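Local coordinates for predicted ATPase of the ABC class (Vibrio vulnificus, PDB 5D6A), which probably binds and hydrolyses ATP as an ABC-class ATPase and is captured here with the ATP analogue AMP-PNP, at residues S91-L96 with C188-E192; L140-V144 with P546-D550; H312-N318 with L456-R462; I472-G476 with F490-F494. One frame throughout, in Å; residues are numbered along the deposited sequence.

Interaction 1: S91-L96 with C188-E192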
loop_
_atom_site.group_PDB
_atom_site.type_symbol
_atom_site.label_atom_id
_atom_site.label_comp_id
_atom_site.label_asym_id
_atom_site.label_seq_id
_atom_site.Cartn_x
_atom_site.Cartn_y
_atom_site.Cartn_z
ATOM N N SER A 91 16.692 32.036 14.671
ATOM C CA SER A 91 16.223 31.799 13.308
ATOM C C SER A 91 14.966 30.938 13.314
ATOM O O SER A 91 14.728 30.183 14.254
ATOM C CB SER A 91 17.307 31.106 12.490
ATOM O OG SER A 91 17.610 29.836 13.039
ATOM N N ALA A 92 14.171 31.045 12.254
ATOM C CA ALA A 92 12.939 30.270 12.139
ATOM C C ALA A 92 13.204 28.768 12.255
ATOM O O ALA A 92 12.373 28.024 12.779
ATOM C CB ALA A 92 12.240 30.583 10.826
ATOM N N ALA A 93 14.363 28.331 11.764
ATOM C CA ALA A 93 14.736 26.918 11.820
ATOM C C ALA A 93 15.097 26.519 13.240
ATOM O O ALA A 93 14.815 25.401 13.664
ATOM C CB ALA A 93 15.896 26.633 10.880
ATOM N N PHE A 94 15.734 27.430 13.970
ATOM C CA PHE A 94 16.108 27.174 15.357
ATOM C C PHE A 94 14.831 27.021 16.185
ATOM O O PHE A 94 14.755 26.173 17.076
ATOM C CB PHE A 94 16.964 28.320 15.904
ATOM C CG PHE A 94 17.542 28.058 17.269
ATOM C CD1 PHE A 94 16.792 28.278 18.417
ATOM C CD2 PHE A 94 18.849 27.613 17.407
ATOM C CE1 PHE A 94 17.329 28.042 19.673
ATOM C CE2 PHE A 94 19.392 27.379 18.659
ATOM C CZ PHE A 94 18.631 27.595 19.795
ATOM N N GLN A 95 13.829 27.844 15.875
ATOM C CA GLN A 95 12.551 27.794 16.575
ATOM C C GLN A 95 11.783 26.542 16.174
ATOM O O GLN A 95 10.994 26.018 16.955
ATOM C CB GLN A 95 11.716 29.032 16.262
ATOM C CG GLN A 95 12.422 30.339 16.574
ATOM C CD GLN A 95 11.554 31.551 16.316
ATOM O OE1 GLN A 95 10.375 31.570 16.668
ATOM N NE2 GLN A 95 12.140 32.583 15.722
ATOM N N LEU A 96 12.018 26.071 14.952
ATOM C CA LEU A 96 11.366 24.866 14.452
ATOM C C LEU A 96 11.757 23.677 15.331
ATOM O O LEU A 96 10.916 22.855 15.695
ATOM C CB LEU A 96 11.769 24.608 12.998
ATOM C CG LEU A 96 11.044 23.497 12.241
ATOM C CD1 LEU A 96 9.561 23.798 12.143
ATOM C CD2 LEU A 96 11.639 23.331 10.850
ATOM N N CYS A 188 18.024 22.162 18.667
ATOM C CA CYS A 188 17.757 23.347 17.849
ATOM C C CYS A 188 18.911 23.685 16.908
ATOM O O CYS A 188 18.694 24.204 15.814
ATOM C CB CYS A 188 17.478 24.556 18.743
ATOM S SG CYS A 188 16.066 24.350 19.846
ATOM N N GLN A 189 20.135 23.401 17.344
ATOM C CA GLN A 189 21.324 23.694 16.542
ATOM C C GLN A 189 21.454 22.792 15.325
ATOM O O GLN A 189 21.836 23.252 14.254
ATOM C CB GLN A 189 22.580 23.598 17.401
ATOM C CG GLN A 189 22.691 24.703 18.432
ATOM C CD GLN A 189 23.756 24.428 19.469
ATOM O OE1 GLN A 189 24.533 23.479 19.346
ATOM N NE2 GLN A 189 23.794 25.255 20.504
ATOM N N VAL A 190 21.139 21.513 15.488
ATOM C CA VAL A 190 21.217 20.574 14.372
ATOM C C VAL A 190 20.188 20.941 13.310
ATOM O O VAL A 190 20.467 20.850 12.116
ATOM C CB VAL A 190 21.025 19.113 14.830
ATOM C CG1 VAL A 190 20.938 18.176 13.634
ATOM C CG2 VAL A 190 22.167 18.693 15.744
ATOM N N VAL A 191 19.004 21.363 13.744
ATOM C CA VAL A 191 17.951 21.761 12.807
ATOM C C VAL A 191 18.342 23.057 12.109
ATOM O O VAL A 191 18.136 23.204 10.904
ATOM C CB VAL A 191 16.588 21.934 13.506
ATOM C CG1 VAL A 191 15.535 22.415 12.514
ATOM C CG2 VAL A 191 16.152 20.623 14.145
ATOM N N GLU A 192 18.909 23.991 12.870
ATOM C CA GLU A 192 19.349 25.268 12.313
ATOM C C GLU A 192 20.441 25.018 11.273
ATOM O O GLU A 192 20.466 25.660 10.221
ATOM C CB GLU A 192 19.866 26.194 13.417
ATOM C CG GLU A 192 20.223 27.596 12.944
ATOM C CD GLU A 192 20.666 28.507 14.074
ATOM O OE1 GLU A 192 21.232 28.002 15.067
ATOM O OE2 GLU A 192 20.465 29.734 13.966
#

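Interaction 2: L140-V144 with P546-D550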
loop_
_atom_site.group_PDB
_atom_site.type_symbol
_atom_site.label_atom_id
_atom_site.label_comp_id
_atom_site.label_asym_id
_atom_site.label_seq_id
_atom_site.Cartn_x
_atom_site.Cartn_y
_atom_site.Cartn_z
ATOM N N LEU A 140 0.239 24.681 22.938
ATOM C CA LEU A 140 0.330 23.232 22.862
ATOM C C LEU A 140 -1.013 22.676 22.441
ATOM O O LEU A 140 -2.056 23.138 22.910
ATOM C CB LEU A 140 0.688 22.640 24.221
ATOM C CG LEU A 140 1.961 23.146 24.888
ATOM C CD1 LEU A 140 2.119 22.463 26.237
ATOM C CD2 LEU A 140 3.180 22.912 24.009
ATOM N N ARG A 141 -0.985 21.687 21.557
ATOM C CA ARG A 141 -2.197 21.034 21.095
ATOM C C ARG A 141 -2.004 19.537 21.246
ATOM O O ARG A 141 -0.991 18.990 20.810
ATOM C CB ARG A 141 -2.502 21.403 19.651
ATOM C CG ARG A 141 -2.719 22.891 19.437
ATOM C CD ARG A 141 -3.210 23.162 18.029
ATOM N NE ARG A 141 -3.415 24.581 17.776
ATOM C CZ ARG A 141 -3.750 25.087 16.592
ATOM N NH1 ARG A 141 -3.913 24.292 15.538
ATOM N NH2 ARG A 141 -3.911 26.394 16.459
ATOM N N PHE A 142 -2.979 18.881 21.866
ATOM C CA PHE A 142 -2.892 17.456 22.139
ATOM C C PHE A 142 -4.268 16.857 22.405
ATOM O O PHE A 142 -5.275 17.566 22.405
ATOM C CB PHE A 142 -1.977 17.241 23.352
ATOM C CG PHE A 142 -2.350 18.081 24.538
ATOM C CD1 PHE A 142 -1.832 19.360 24.684
ATOM C CD2 PHE A 142 -3.234 17.606 25.495
ATOM C CE1 PHE A 142 -2.181 20.146 25.767
ATOM C CE2 PHE A 142 -3.587 18.387 26.581
ATOM C CZ PHE A 142 -3.060 19.660 26.716
ATOM N N ARG A 143 -4.299 15.546 22.631
ATOM C CA ARG A 143 -5.542 14.834 22.909
ATOM C C ARG A 143 -5.569 14.293 24.336
ATOM O O ARG A 143 -4.525 14.096 24.956
ATOM C CB ARG A 143 -5.712 13.672 21.934
ATOM C CG ARG A 143 -5.832 14.070 20.473
ATOM C CD ARG A 143 -5.921 12.817 19.619
ATOM N NE ARG A 143 -6.135 13.085 18.196
ATOM C CZ ARG A 143 -7.328 13.172 17.602
ATOM N NH1 ARG A 143 -8.457 13.028 18.297
ATOM N NH2 ARG A 143 -7.393 13.412 16.297
ATOM N N VAL A 144 -6.777 14.064 24.846
ATOM C CA VAL A 144 -6.975 13.513 26.186
ATOM C C VAL A 144 -8.128 12.513 26.141
ATOM O O VAL A 144 -9.283 12.899 25.975
ATOM C CB VAL A 144 -7.291 14.606 27.229
ATOM C CG1 VAL A 144 -7.599 13.987 28.589
ATOM C CG2 VAL A 144 -6.138 15.593 27.336
ATOM N N PRO A 546 -8.637 24.325 11.006
ATOM C CA PRO A 546 -9.195 24.092 12.336
ATOM C C PRO A 546 -8.063 23.969 13.346
ATOM O O PRO A 546 -6.957 23.568 12.984
ATOM C CB PRO A 546 -9.932 22.759 12.190
ATOM C CG PRO A 546 -10.228 22.636 10.741
ATOM C CD PRO A 546 -9.115 23.338 10.021
ATOM N N GLN A 547 -8.336 24.299 14.599
ATOM C CA GLN A 547 -7.301 24.256 15.627
ATOM C C GLN A 547 -6.983 22.833 16.108
ATOM O O GLN A 547 -7.113 22.528 17.294
ATOM C CB GLN A 547 -7.688 25.184 16.784
ATOM C CG GLN A 547 -7.759 26.644 16.349
ATOM C CD GLN A 547 -8.227 27.588 17.440
ATOM O OE1 GLN A 547 -8.912 27.183 18.379
ATOM N NE2 GLN A 547 -7.876 28.864 17.306
ATOM N N HIS A 548 -6.558 21.974 15.179
ATOM C CA HIS A 548 -6.192 20.598 15.520
ATOM C C HIS A 548 -4.709 20.528 15.867
ATOM O O HIS A 548 -3.913 21.351 15.405
ATOM C CB HIS A 548 -6.468 19.617 14.372
ATOM C CG HIS A 548 -7.898 19.564 13.931
ATOM N ND1 HIS A 548 -8.952 19.510 14.818
ATOM C CD2 HIS A 548 -8.444 19.456 12.696
ATOM C CE1 HIS A 548 -10.088 19.436 14.148
ATOM N NE2 HIS A 548 -9.807 19.396 12.857
ATOM N N GLY A 549 -4.342 19.530 16.667
ATOM C CA GLY A 549 -2.952 19.335 17.074
ATOM C C GLY A 549 -2.199 18.333 16.215
ATOM O O GLY A 549 -1.000 18.126 16.407
ATOM N N ASP A 550 -2.897 17.714 15.263
ATOM C CA ASP A 550 -2.286 16.716 14.380
ATOM C C ASP A 550 -2.234 17.190 12.923
ATOM O O ASP A 550 -2.784 16.552 12.018
ATOM C CB ASP A 550 -3.000 15.357 14.514
ATOM C CG ASP A 550 -4.515 15.458 14.376
ATOM O OD1 ASP A 550 -5.050 16.586 14.358
ATOM O OD2 ASP A 550 -5.177 14.398 14.304
HETATM O O HOH W 1 -4.818 24.899 13.040
HETATM O O HOH W 2 -0.849 16.995 18.907
HETATM O O HOH W 3 -5.969 18.412 19.124
#

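Interaction 3: H312-N318 with L456-R462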
loop_
_atom_site.group_PDB
_atom_site.type_symbol
_atom_site.label_atom_id
_atom_site.label_comp_id
_atom_site.label_asym_id
_atom_site.label_seq_id
_atom_site.Cartn_x
_atom_site.Cartn_y
_atom_site.Cartn_z
ATOM N N HIS A 312 -5.923 14.074 -14.965
ATOM C CA HIS A 312 -6.880 15.082 -15.431
ATOM C C HIS A 312 -6.360 16.102 -16.449
ATOM O O HIS A 312 -5.452 16.878 -16.159
ATOM C CB HIS A 312 -7.447 15.844 -14.234
ATOM C CG HIS A 312 -8.166 14.978 -13.247
ATOM N ND1 HIS A 312 -9.423 14.466 -13.485
ATOM C CD2 HIS A 312 -7.822 14.569 -12.003
ATOM C CE1 HIS A 312 -9.815 13.764 -12.437
ATOM N NE2 HIS A 312 -8.862 13.812 -11.523
ATOM N N HIS A 313 -6.968 16.089 -17.633
ATOM C CA HIS A 313 -6.669 17.033 -18.708
ATOM C C HIS A 313 -5.226 17.532 -18.728
ATOM O O HIS A 313 -4.971 18.738 -18.773
ATOM C CB HIS A 313 -7.641 18.207 -18.597
ATOM C CG HIS A 313 -9.076 17.790 -18.654
ATOM N ND1 HIS A 313 -9.765 17.651 -19.838
ATOM C CD2 HIS A 313 -9.942 17.445 -17.671
ATOM C CE1 HIS A 313 -11.000 17.256 -19.584
ATOM N NE2 HIS A 313 -11.132 17.122 -18.277
ATOM N N LEU A 314 -4.294 16.585 -18.722
ATOM C CA LEU A 314 -2.870 16.878 -18.711
ATOM C C LEU A 314 -2.289 16.726 -20.112
ATOM O O LEU A 314 -2.676 15.818 -20.850
ATOM C CB LEU A 314 -2.175 15.914 -17.752
ATOM C CG LEU A 314 -0.695 16.118 -17.440
ATOM C CD1 LEU A 314 -0.467 17.463 -16.765
ATOM C CD2 LEU A 314 -0.205 14.989 -16.548
ATOM N N ASN A 315 -1.364 17.616 -20.469
ATOM C CA ASN A 315 -0.715 17.592 -21.780
ATOM C C ASN A 315 0.549 16.745 -21.717
ATOM O O ASN A 315 1.507 17.104 -21.037
ATOM C CB ASN A 315 -0.378 19.021 -22.230
ATOM C CG ASN A 315 0.183 19.088 -23.648
ATOM O OD1 ASN A 315 0.635 18.091 -24.208
ATOM N ND2 ASN A 315 0.155 20.277 -24.231
ATOM N N LEU A 316 0.549 15.625 -22.437
ATOM C CA LEU A 316 1.691 14.718 -22.449
ATOM C C LEU A 316 2.384 14.678 -23.814
ATOM O O LEU A 316 3.099 13.723 -24.125
ATOM C CB LEU A 316 1.230 13.315 -22.057
ATOM C CG LEU A 316 0.472 13.230 -20.728
ATOM C CD1 LEU A 316 0.038 11.799 -20.440
ATOM C CD2 LEU A 316 1.321 13.767 -19.587
ATOM N N SER A 317 2.188 15.723 -24.614
ATOM C CA SER A 317 2.778 15.799 -25.953
ATOM C C SER A 317 4.286 15.580 -25.962
ATOM O O SER A 317 4.820 15.007 -26.904
ATOM C CB SER A 317 2.465 17.152 -26.597
ATOM O OG SER A 317 1.068 17.341 -26.725
ATOM N N ASN A 318 4.967 16.033 -24.915
ATOM C CA ASN A 318 6.421 15.890 -24.827
ATOM C C ASN A 318 6.902 14.455 -24.636
ATOM O O ASN A 318 8.083 14.175 -24.829
ATOM C CB ASN A 318 6.980 16.754 -23.695
ATOM C CG ASN A 318 6.769 18.238 -23.928
ATOM O OD1 ASN A 318 6.506 18.677 -25.049
ATOM N ND2 ASN A 318 6.901 19.023 -22.868
ATOM N N LEU A 456 11.437 20.396 -26.362
ATOM C CA LEU A 456 10.642 20.217 -25.149
ATOM C C LEU A 456 9.783 21.462 -24.963
ATOM O O LEU A 456 10.308 22.548 -24.726
ATOM C CB LEU A 456 11.553 20.025 -23.936
ATOM C CG LEU A 456 10.876 19.793 -22.585
ATOM C CD1 LEU A 456 10.150 18.460 -22.577
ATOM C CD2 LEU A 456 11.895 19.836 -21.459
ATOM N N VAL A 457 8.466 21.303 -25.064
ATOM C CA VAL A 457 7.539 22.432 -24.967
ATOM C C VAL A 457 7.016 22.674 -23.548
ATOM O O VAL A 457 6.552 21.752 -22.882
ATOM C CB VAL A 457 6.331 22.224 -25.906
ATOM C CG1 VAL A 457 5.405 23.435 -25.873
ATOM C CG2 VAL A 457 6.808 21.956 -27.326
ATOM N N THR A 458 7.103 23.925 -23.102
ATOM C CA THR A 458 6.595 24.339 -21.797
ATOM C C THR A 458 5.136 24.736 -21.987
ATOM O O THR A 458 4.801 25.398 -22.967
ATOM C CB THR A 458 7.390 25.540 -21.241
ATOM O OG1 THR A 458 8.750 25.148 -21.011
ATOM C CG2 THR A 458 6.783 26.046 -19.933
ATOM N N PHE A 459 4.272 24.337 -21.055
ATOM C CA PHE A 459 2.841 24.637 -21.161
ATOM C C PHE A 459 2.329 25.458 -19.984
ATOM O O PHE A 459 2.904 25.413 -18.892
ATOM C CB PHE A 459 2.028 23.339 -21.209
ATOM C CG PHE A 459 2.539 22.336 -22.195
ATOM C CD1 PHE A 459 2.337 22.513 -23.554
ATOM C CD2 PHE A 459 3.209 21.200 -21.762
ATOM C CE1 PHE A 459 2.808 21.585 -24.466
ATOM C CE2 PHE A 459 3.681 20.267 -22.669
ATOM C CZ PHE A 459 3.478 20.460 -24.024
ATOM N N PRO A 460 1.238 26.217 -20.199
ATOM C CA PRO A 460 0.651 26.951 -19.084
ATOM C C PRO A 460 0.018 25.950 -18.118
ATOM O O PRO A 460 -0.508 24.931 -18.567
ATOM C CB PRO A 460 -0.422 27.819 -19.749
ATOM C CG PRO A 460 -0.734 27.139 -21.036
ATOM C CD PRO A 460 0.549 26.497 -21.473
ATOM N N PRO A 461 0.061 26.228 -16.802
ATOM C CA PRO A 461 -0.519 25.262 -15.872
ATOM C C PRO A 461 -2.019 25.097 -16.068
ATOM O O PRO A 461 -2.689 26.027 -16.521
ATOM C CB PRO A 461 -0.226 25.868 -14.486
ATOM C CG PRO A 461 0.720 27.003 -14.714
ATOM C CD PRO A 461 0.500 27.458 -16.121
ATOM N N ARG A 462 -2.534 23.916 -15.743
ATOM C CA ARG A 462 -3.962 23.653 -15.851
ATOM C C ARG A 462 -4.682 24.457 -14.786
ATOM O O ARG A 462 -4.200 24.572 -13.658
ATOM C CB ARG A 462 -4.265 22.177 -15.600
ATOM C CG ARG A 462 -3.642 21.195 -16.576
ATOM C CD ARG A 462 -3.725 19.786 -16.003
ATOM N NE ARG A 462 -2.937 19.674 -14.772
ATOM C CZ ARG A 462 -2.951 18.631 -13.945
ATOM N NH1 ARG A 462 -3.729 17.580 -14.183
ATOM N NH2 ARG A 462 -2.193 18.648 -12.856
HETATM O O HOH W 4 -4.182 14.661 -12.967
#

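Interaction 4: I472-G476 with F490-F494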
loop_
_atom_site.group_PDB
_atom_site.type_symbol
_atom_site.label_atom_id
_atom_site.label_comp_id
_atom_site.label_asym_id
_atom_site.label_seq_id
_atom_site.Cartn_x
_atom_site.Cartn_y
_atom_site.Cartn_z
ATOM N N ILE A 472 -18.107 18.617 -3.291
ATOM C CA ILE A 472 -17.728 17.329 -2.723
ATOM C C ILE A 472 -17.933 17.368 -1.206
ATOM O O ILE A 472 -18.395 16.393 -0.616
ATOM C CB ILE A 472 -16.267 16.970 -3.066
ATOM C CG1 ILE A 472 -16.074 16.939 -4.587
ATOM C CG2 ILE A 472 -15.884 15.625 -2.458
ATOM C CD1 ILE A 472 -14.647 16.669 -5.015
ATOM N N LEU A 473 -17.598 18.498 -0.583
ATOM C CA LEU A 473 -17.785 18.653 0.862
ATOM C C LEU A 473 -19.258 18.621 1.255
ATOM O O LEU A 473 -19.619 17.966 2.231
ATOM C CB LEU A 473 -17.156 19.954 1.365
ATOM C CG LEU A 473 -15.630 20.035 1.459
ATOM C CD1 LEU A 473 -15.195 21.471 1.684
ATOM C CD2 LEU A 473 -15.101 19.140 2.568
ATOM N N THR A 474 -20.102 19.331 0.507
ATOM C CA THR A 474 -21.538 19.373 0.806
ATOM C C THR A 474 -22.160 17.984 0.684
ATOM O O THR A 474 -22.900 17.550 1.568
ATOM C CB THR A 474 -22.298 20.368 -0.100
ATOM O OG1 THR A 474 -22.032 20.073 -1.475
ATOM C CG2 THR A 474 -21.876 21.798 0.194
ATOM N N ASP A 475 -21.855 17.289 -0.407
ATOM C CA ASP A 475 -22.369 15.938 -0.618
ATOM C C ASP A 475 -21.766 14.963 0.387
ATOM O O ASP A 475 -22.373 13.941 0.705
ATOM C CB ASP A 475 -22.063 15.451 -2.041
ATOM C CG ASP A 475 -22.819 16.229 -3.116
ATOM O OD1 ASP A 475 -23.775 16.961 -2.775
ATOM O OD2 ASP A 475 -22.464 16.089 -4.308
ATOM N N GLY A 476 -20.578 15.291 0.891
ATOM C CA GLY A 476 -19.874 14.419 1.828
ATOM C C GLY A 476 -19.868 14.831 3.286
ATOM O O GLY A 476 -19.016 14.376 4.044
ATOM N N PHE A 490 -11.941 13.167 1.585
ATOM C CA PHE A 490 -12.459 14.508 1.398
ATOM C C PHE A 490 -13.912 14.318 0.979
ATOM O O PHE A 490 -14.217 14.108 -0.195
ATOM C CB PHE A 490 -11.634 15.239 0.338
ATOM C CG PHE A 490 -11.916 16.711 0.251
ATOM C CD1 PHE A 490 -11.403 17.583 1.205
ATOM C CD2 PHE A 490 -12.652 17.235 -0.802
ATOM C CE1 PHE A 490 -11.647 18.945 1.127
ATOM C CE2 PHE A 490 -12.895 18.595 -0.887
ATOM C CZ PHE A 490 -12.393 19.452 0.079
ATOM N N GLY A 491 -14.805 14.365 1.964
ATOM C CA GLY A 491 -16.223 14.128 1.731
ATOM C C GLY A 491 -16.427 12.625 1.649
ATOM O O GLY A 491 -16.060 11.892 2.568
ATOM N N LYS A 492 -17.001 12.165 0.544
ATOM C CA LYS A 492 -17.212 10.738 0.312
ATOM C C LYS A 492 -16.069 10.165 -0.542
ATOM O O LYS A 492 -15.975 8.953 -0.730
ATOM C CB LYS A 492 -18.567 10.520 -0.385
ATOM C CG LYS A 492 -19.763 10.866 0.496
ATOM C CD LYS A 492 -21.068 11.130 -0.260
ATOM C CE LYS A 492 -21.594 9.950 -1.068
ATOM N NZ LYS A 492 -20.809 9.656 -2.300
ATOM N N GLU A 493 -15.188 11.046 -1.025
ATOM C CA GLU A 493 -14.083 10.660 -1.906
ATOM C C GLU A 493 -12.805 10.264 -1.172
ATOM O O GLU A 493 -12.364 10.955 -0.258
ATOM C CB GLU A 493 -13.766 11.814 -2.858
ATOM C CG GLU A 493 -14.972 12.310 -3.640
ATOM C CD GLU A 493 -15.604 11.230 -4.491
ATOM O OE1 GLU A 493 -14.856 10.455 -5.122
ATOM O OE2 GLU A 493 -16.849 11.168 -4.543
ATOM N N PHE A 494 -12.217 9.147 -1.601
ATOM C CA PHE A 494 -10.974 8.638 -1.031
ATOM C C PHE A 494 -9.860 8.744 -2.055
ATOM O O PHE A 494 -10.002 8.272 -3.178
ATOM C CB PHE A 494 -11.129 7.181 -0.601
ATOM C CG PHE A 494 -12.029 6.994 0.583
ATOM C CD1 PHE A 494 -11.507 7.002 1.870
ATOM C CD2 PHE A 494 -13.392 6.809 0.416
ATOM C CE1 PHE A 494 -12.329 6.826 2.968
ATOM C CE2 PHE A 494 -14.220 6.632 1.510
ATOM C CZ PHE A 494 -13.688 6.642 2.788
HETATM O O HOH W 5 -18.477 13.588 -1.257
#

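Interaction 1: S91-L96 with C188-E192
Phe94 lays one face of its ring beneath Cys188, whose CB stands 3.3 Å from the ring centroid and only 10° off the ring normal, a CH-pi contact. The contact is a helix-helix packing that joins the start of helix 92-109, in the N-terminal region, to helix 181-199; the short axes approach to 7.5 Å and run at 136°, closer to antiparallel than to parallel. With CG anti to the backbone N (chi1 -173°), the Phe94 ring reaches across to the other helix. Cys188 SG also lies over that face, 4.2 Å from the ring centroid, which makes a Cys sulfur-aromatic contact, while Trp86 and Leu87 also pack on the ring. Next to the ring, Ala93 CB rests against the backbone of Glu192, and Val191 turns a methyl toward the carbonyl oxygen of Ala93.

The polar half of the contact shows how a helix start can be tied to its neighbour. Ser91 is the N-cap of helix 92-109, and its OG accepts from Phe94 N at 3.2 Å. The same hydroxyl gives its proton to the extended side chain of Glu192, so one OG serves both helices. The other carboxylate oxygen, OE1, sits at the edge of the Phe94 ring and accepts from Asn247. Ser91 OG meets Glu192 OE2 at 3.0 Å from above the carboxylate plane.

Interaction 2: L140-V144 with P546-D550
Arg141 stretches over the backbone of residues 547-549, and its contact with the loop runs from root to tip. At the root, Arg141 CB packs on Gly549 CA, 3.3 Å away, where the two backbones also come nearest. At the tip, NH1 donates to His548 O at 2.9 Å with an N-H...O angle of 164°. The acceptor lies in the guanidinium plane, although the nitrogen itself stands above the plane of the carbonyl. Over the same guanidinium, the aliphatic part of Gln547 covers one face, with CB 3.9 Å above the plane over its centre. The extended arginine chain, all but straight from CG to NE, makes this span possible. Glu139 forms a salt bridge to NE and so adds a hold on the group's rotation.

Strand 137-144 belongs to the antiparallel sheet of the N-terminal region, and residues 546-550 to a loop of the MRB1590-type C-terminal region, so the contact joins two parts of the chain some 400 residues apart. The loop turns at Gln547, the centre of an inverse gamma turn. No backbone hydrogen bond extends the sheet onto the loop; instead a water donates to both Arg141 O and Gly549 O.

Two residues along the strand, Arg143 makes a salt bridge, NH2 to Asp550 OD2 at 3.1 Å. The carboxylate oxygen lies at the edge of the guanidinium, yet the two groups are turned 81° against each other. The stronger partner of Asp550 is Arg72, which forms a salt bridge to OD1.

Interaction 3: H312-N318 with L456-R462
The backbones of Leu456-Arg462 and His312-Asn318 run almost antiparallel, 166° apart, with CA atoms no closer than the 6.1 Å between Leu456 and Asn318, and side chains bridge the gap. Both are largely loop and fall in the P-loop domain of the family. Residues 312-318 leave strand 311-312 through a G1 beta bulge, where His313 and Leu314 both face Phe332, and then make an Asx turn in which Asn315 OD1 accepts from Ser317 N and Ser317 OG.

That turn fixes the Asn315 amide while its other end is laid on Phe459. Asn315 swings its CG away from its backbone N (chi1 -175°), which brings ND2 over one ring face, 3.0 Å above the plane and displaced toward the rim, and the amide and ring planes differ by 30°. Val457 O lies over the opposite face, so the ring is held between its own segment and the other.

Asn318 imitates a strand partner for Val457. Its ND2 donates to Val457 O at 2.8 Å in a nearly straight bond, and its OD1 accepts from Val457 N at 3.3 Å, approached from above the carbonyl plane. Leu456 CD1 packs against the same amide.

At the far end Arg462 is bent at chi3, and Leu314 CD1 covers one guanidinium face. Glu352 and Asn564 take NH2, while Phe571 adds a cation-pi contact. Arg462 NH1 donates to His312 O at 2.7 Å, in the guanidinium plane and on a carbonyl lone pair.

Interaction 4: I472-G476 with F490-F494
Leu473 lies over a face of the Phe490 ring, its CD2 4.0 Å from the ring centroid and 23° off the normal, while its CG reaches 3.6 Å from Phe490 CZ. This is the tight, apolar half of the contact. A chi1 of -169° turns the Phe490 ring toward the helix. Ile472 fills the next place: its CG2 methyl touches Phe490 CD2 at 4.0 Å and Glu493 CG at 3.6 Å, and it also borders the carbonyl oxygen of Phe490. Backbone meets backbone at the two glycines, Gly476 and Gly491, whose CA atoms are 3.7 Å apart. Gly476 is where the chain leaves the helical conformation, and Gly491 occupies the first corner of a type II' turn with phi at +80°. With no side chain on either residue, the helix end and the turn can lie directly against each other.

The other flank is looser and wet. Lys492 is exposed and bends at chi3 and chi4; its CG and CD pass over the backbone of Asp475 and Gly476, but its NZ stays 6.9 Å from Asp475 OD2, too far for a salt bridge. No direct hydrogen bond crosses the contact. A water links the segments instead, giving a proton to Ile472 O and accepting from Lys492 N.

The turn is the two-residue loop of the beta hairpin formed by strands 487-490 and 493-496 in a three-stranded antiparallel sheet, set against the end of helix 468-475; Trp516 of helix 506-519 meets the Phe490 ring edge-to-face.

How the interactions relate
No two contacts share a segment or touch. Interaction 1 is a partly buried helix pair with an aromatic face at its heart and one hydroxyl-to-carboxylate bond, whereas interaction 2 lies at the surface and relies on two arginines and water. Both draw on the N-terminal region, and their centres are about 22 Å apart. Interactions 3 and 4 are partly buried too, but differ in chemistry: amide and guanidinium groups span two loops in the former, apolar side chains and glycines a helix end and a hairpin in the latter. Met566 borders both, meeting His312 and Ile472. Interactions 2 and 4 each involve the C-terminal region, near helix 506-519.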